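PDB 3CIN: Myo-inositol-1-phosphate synthase-related protein from Thermotoga maritima MSB8, which binds NAD in a Rossmann-type domain and is related in sequence to the myo-inositol-1-phosphate synthases. Local coordinates for residues 143-148 with 254-259. Numbering follows the deposited sequence.
With NAD (nicotinamide-adenine-dinucleotide), chain F.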
loop_
_atom_site.group_PDB
_atom_site.type_symbol
_atom_site.label_atom_id
_atom_site.label_comp_id
_atom_site.label_asym_id
_atom_site.label_seq_id
_atom_site.Cartn_x
_atom_site.Cartn_y
_atom_site.Cartn_z
ATOM N N CYS A 143 4.071 7.638 -31.621
ATOM C CA CYS A 143 5.020 8.743 -31.539
ATOM C C CYS A 143 5.050 9.382 -30.141
ATOM O O CYS A 143 4.117 9.233 -29.380
ATOM C CB CYS A 143 4.715 9.845 -32.568
ATOM S SG CYS A 143 4.985 9.297 -34.247
ATOM N N THR A 144 6.144 10.093 -29.842
ATOM C CA THR A 144 6.364 10.870 -28.633
ATOM C C THR A 144 5.154 11.754 -28.328
ATOM O O THR A 144 4.553 12.340 -29.204
ATOM C CB THR A 144 7.620 11.755 -28.814
ATOM O OG1 THR A 144 8.783 10.918 -28.995
ATOM C CG2 THR A 144 7.868 12.727 -27.657
ATOM N N THR A 145 4.770 11.806 -27.055
ATOM C CA THR A 145 3.705 12.716 -26.607
ATOM C C THR A 145 3.952 14.170 -27.016
ATOM O O THR A 145 5.074 14.653 -26.961
ATOM C CB THR A 145 3.597 12.638 -25.046
ATOM O OG1 THR A 145 3.524 11.275 -24.611
ATOM C CG2 THR A 145 2.409 13.351 -24.528
ATOM N N GLU A 146 2.858 14.898 -27.345
ATOM C CA GLU A 146 2.872 16.183 -28.050
ATOM C C GLU A 146 2.074 17.244 -27.329
ATOM O O GLU A 146 1.052 16.936 -26.705
ATOM C CB GLU A 146 2.232 16.105 -29.428
ATOM C CG GLU A 146 2.821 15.029 -30.317
ATOM C CD GLU A 146 1.977 14.704 -31.511
ATOM O OE1 GLU A 146 0.774 15.019 -31.514
ATOM O OE2 GLU A 146 2.530 14.086 -32.432
ATOM N N ALA A 147 2.593 18.471 -27.349
ATOM C CA ALA A 147 1.813 19.633 -26.882
ATOM C C ALA A 147 0.904 20.048 -28.062
ATOM O O ALA A 147 1.344 20.759 -28.956
ATOM C CB ALA A 147 2.735 20.763 -26.504
ATOM N N PHE A 148 -0.348 19.595 -28.073
ATOM C CA PHE A 148 -1.248 19.775 -29.223
ATOM C C PHE A 148 -2.370 20.712 -28.823
ATOM O O PHE A 148 -2.645 20.913 -27.617
ATOM C CB PHE A 148 -1.836 18.448 -29.678
ATOM C CG PHE A 148 -2.807 17.842 -28.686
ATOM C CD1 PHE A 148 -2.350 17.169 -27.586
ATOM C CD2 PHE A 148 -4.189 18.020 -28.821
ATOM C CE1 PHE A 148 -3.229 16.681 -26.629
ATOM C CE2 PHE A 148 -5.056 17.525 -27.880
ATOM C CZ PHE A 148 -4.600 16.857 -26.810
ATOM N N ASN A 254 10.767 6.047 -18.508
ATOM C CA ASN A 254 10.788 6.248 -19.964
ATOM C C ASN A 254 11.030 7.715 -20.355
ATOM O O ASN A 254 10.477 8.678 -19.776
ATOM C CB ASN A 254 9.493 5.685 -20.556
ATOM C CG ASN A 254 9.422 4.115 -20.508
ATOM O OD1 ASN A 254 10.461 3.419 -20.390
ATOM N ND2 ASN A 254 8.185 3.561 -20.614
ATOM N N MET A 255 11.904 7.892 -21.351
ATOM C CA MET A 255 12.332 9.206 -21.810
ATOM C C MET A 255 11.117 10.059 -22.244
ATOM O O MET A 255 11.108 11.289 -22.079
ATOM C CB MET A 255 13.306 8.963 -22.984
ATOM C CG MET A 255 13.884 10.162 -23.735
ATOM S SD MET A 255 14.651 9.667 -25.334
ATOM C CE MET A 255 13.165 9.155 -26.246
ATOM N N ASP A 256 10.082 9.396 -22.734
ATOM C CA ASP A 256 8.884 10.076 -23.210
ATOM C C ASP A 256 8.244 10.957 -22.162
ATOM O O ASP A 256 7.541 11.917 -22.491
ATOM C CB ASP A 256 7.851 9.066 -23.647
ATOM C CG ASP A 256 6.546 9.730 -24.224
ATOM O OD1 ASP A 256 6.571 10.293 -25.306
ATOM O OD2 ASP A 256 5.491 9.724 -23.591
ATOM N N PHE A 257 8.421 10.596 -20.907
ATOM C CA PHE A 257 7.890 11.419 -19.791
ATOM C C PHE A 257 8.531 12.806 -19.630
ATOM O O PHE A 257 8.004 13.654 -18.885
ATOM C CB PHE A 257 7.956 10.667 -18.469
ATOM C CG PHE A 257 7.280 9.283 -18.519
ATOM C CD1 PHE A 257 6.118 9.063 -19.265
ATOM C CD2 PHE A 257 7.807 8.233 -17.777
ATOM C CE1 PHE A 257 5.556 7.800 -19.323
ATOM C CE2 PHE A 257 7.226 6.976 -17.834
ATOM C CZ PHE A 257 6.140 6.762 -18.601
ATOM N N LEU A 258 9.631 13.036 -20.331
ATOM C CA LEU A 258 10.266 14.335 -20.336
ATOM C C LEU A 258 10.004 15.122 -21.641
ATOM O O LEU A 258 10.572 16.199 -21.840
ATOM C CB LEU A 258 11.757 14.157 -20.187
ATOM C CG LEU A 258 12.224 13.443 -18.920
ATOM C CD1 LEU A 258 13.692 13.040 -19.060
ATOM C CD2 LEU A 258 11.953 14.307 -17.708
ATOM N N ALA A 259 9.133 14.602 -22.489
ATOM C CA ALA A 259 8.916 15.162 -23.826
ATOM C C ALA A 259 8.391 16.595 -23.835
ATOM O O ALA A 259 8.786 17.370 -24.699
ATOM C CB ALA A 259 8.013 14.227 -24.675
HETATM P PA NAD F . 9.175 6.214 -26.828
HETATM O O1A NAD F . 9.952 5.014 -26.357
HETATM O O2A NAD F . 9.928 7.489 -26.603
HETATM O O5B NAD F . 9.012 6.028 -28.377
HETATM C C5B NAD F . 8.555 7.102 -29.196
HETATM C C4B NAD F . 9.200 6.932 -30.560
HETATM O O4B NAD F . 8.596 7.838 -31.469
HETATM C C3B NAD F . 10.700 7.198 -30.601
HETATM O O3B NAD F . 11.376 6.213 -31.364
HETATM C C2B NAD F . 10.802 8.557 -31.280
HETATM O O2B NAD F . 12.069 8.786 -31.835
HETATM C C1B NAD F . 9.645 8.462 -32.250
HETATM N N9A NAD F . 9.132 9.742 -32.745
HETATM C C8A NAD F . 8.983 10.888 -31.970
HETATM N N7A NAD F . 8.344 11.815 -32.763
HETATM C C5A NAD F . 8.130 11.246 -33.994
HETATM C C6A NAD F . 7.617 11.753 -35.191
HETATM N N6A NAD F . 7.105 13.019 -35.300
HETATM N N1A NAD F . 7.507 10.875 -36.251
HETATM C C2A NAD F . 7.967 9.575 -36.138
HETATM N N3A NAD F . 8.552 9.084 -34.990
HETATM C C4A NAD F . 8.623 9.939 -33.949
HETATM O O3 NAD F . 7.746 6.256 -26.169
HETATM P PN NAD F . 6.824 5.009 -25.875
HETATM O O1N NAD F . 6.947 4.680 -24.425
HETATM O O2N NAD F . 6.961 3.985 -26.951
HETATM O O5D NAD F . 5.382 5.673 -26.002
HETATM C C5D NAD F . 4.857 5.993 -27.270
HETATM C C4D NAD F . 3.597 6.842 -27.150
HETATM O O4D NAD F . 2.583 6.053 -26.589
HETATM C C3D NAD F . 3.717 8.101 -26.307
HETATM O O3D NAD F . 2.929 9.166 -26.900
HETATM C C2D NAD F . 3.033 7.673 -25.019
HETATM O O2D NAD F . 2.453 8.781 -24.324
HETATM C C1D NAD F . 1.943 6.787 -25.579
HETATM N N1N NAD F . 1.387 5.871 -24.586
HETATM C C2N NAD F . 2.180 4.977 -23.988
HETATM C C3N NAD F . 1.532 4.113 -23.065
HETATM C C7N NAD F . 2.296 2.966 -22.585
HETATM O O7N NAD F . 3.602 2.904 -22.984
HETATM N N7N NAD F . 1.708 2.045 -21.804
HETATM C C4N NAD F . 0.183 4.197 -22.783
HETATM C C5N NAD F . -0.594 5.133 -23.402
HETATM C C6N NAD F . 0.042 5.964 -24.335
HETATM O O HOH W 1 9.201 9.975 -26.627
#
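The carboxylate of D256 reaches from the 3-10 turn 255-258 to T145 and takes that residue with both oxygens, crossing its side chain at about a right angle. OD1 accepts the backbone N-H of T145, with N to OD1 at 2.9 Å and a fairly straight 163° bond, while OD2 accepts the hydroxyl, OG1 to OD2 being 2.7 Å. Each oxygen uses its syn lone pair, a two-point grip that should fix the rotation of the carboxylate. On the D256 side, CG stands anti to the backbone N (chi1 -178°), which carries the carboxylate off the turn and across to the loop 143-148.

The T145 hydroxyl, having donated to D256, accepts a hydrogen bond from O2D of NAD, 2.7 Å from OG1; the same O2D makes a weak bond to D256 OD2. The neighbouring ribose hydroxyl, O3D, donates to C143 O.

T144 passes D256 in the opposite direction, its CG2 set anti to the backbone N and pressed tightly on the A259 methyl, with CG2 to CB only 3.3 Å. Its OG1 instead faces the adenine side of the cofactor and donates to a water, which in turn donates to D256 OD1 and to the phosphate oxygen O2A of NAD. OD1 thus accepts two bonds. In this way the loop following strand 138-141, in the parallel sheet of the Rossmann-type fold, and the turn following strand 242-252 of the separate mixed sheet together line the NAD pocket, meeting at the nicotinamide ribose and the pyrophosphate.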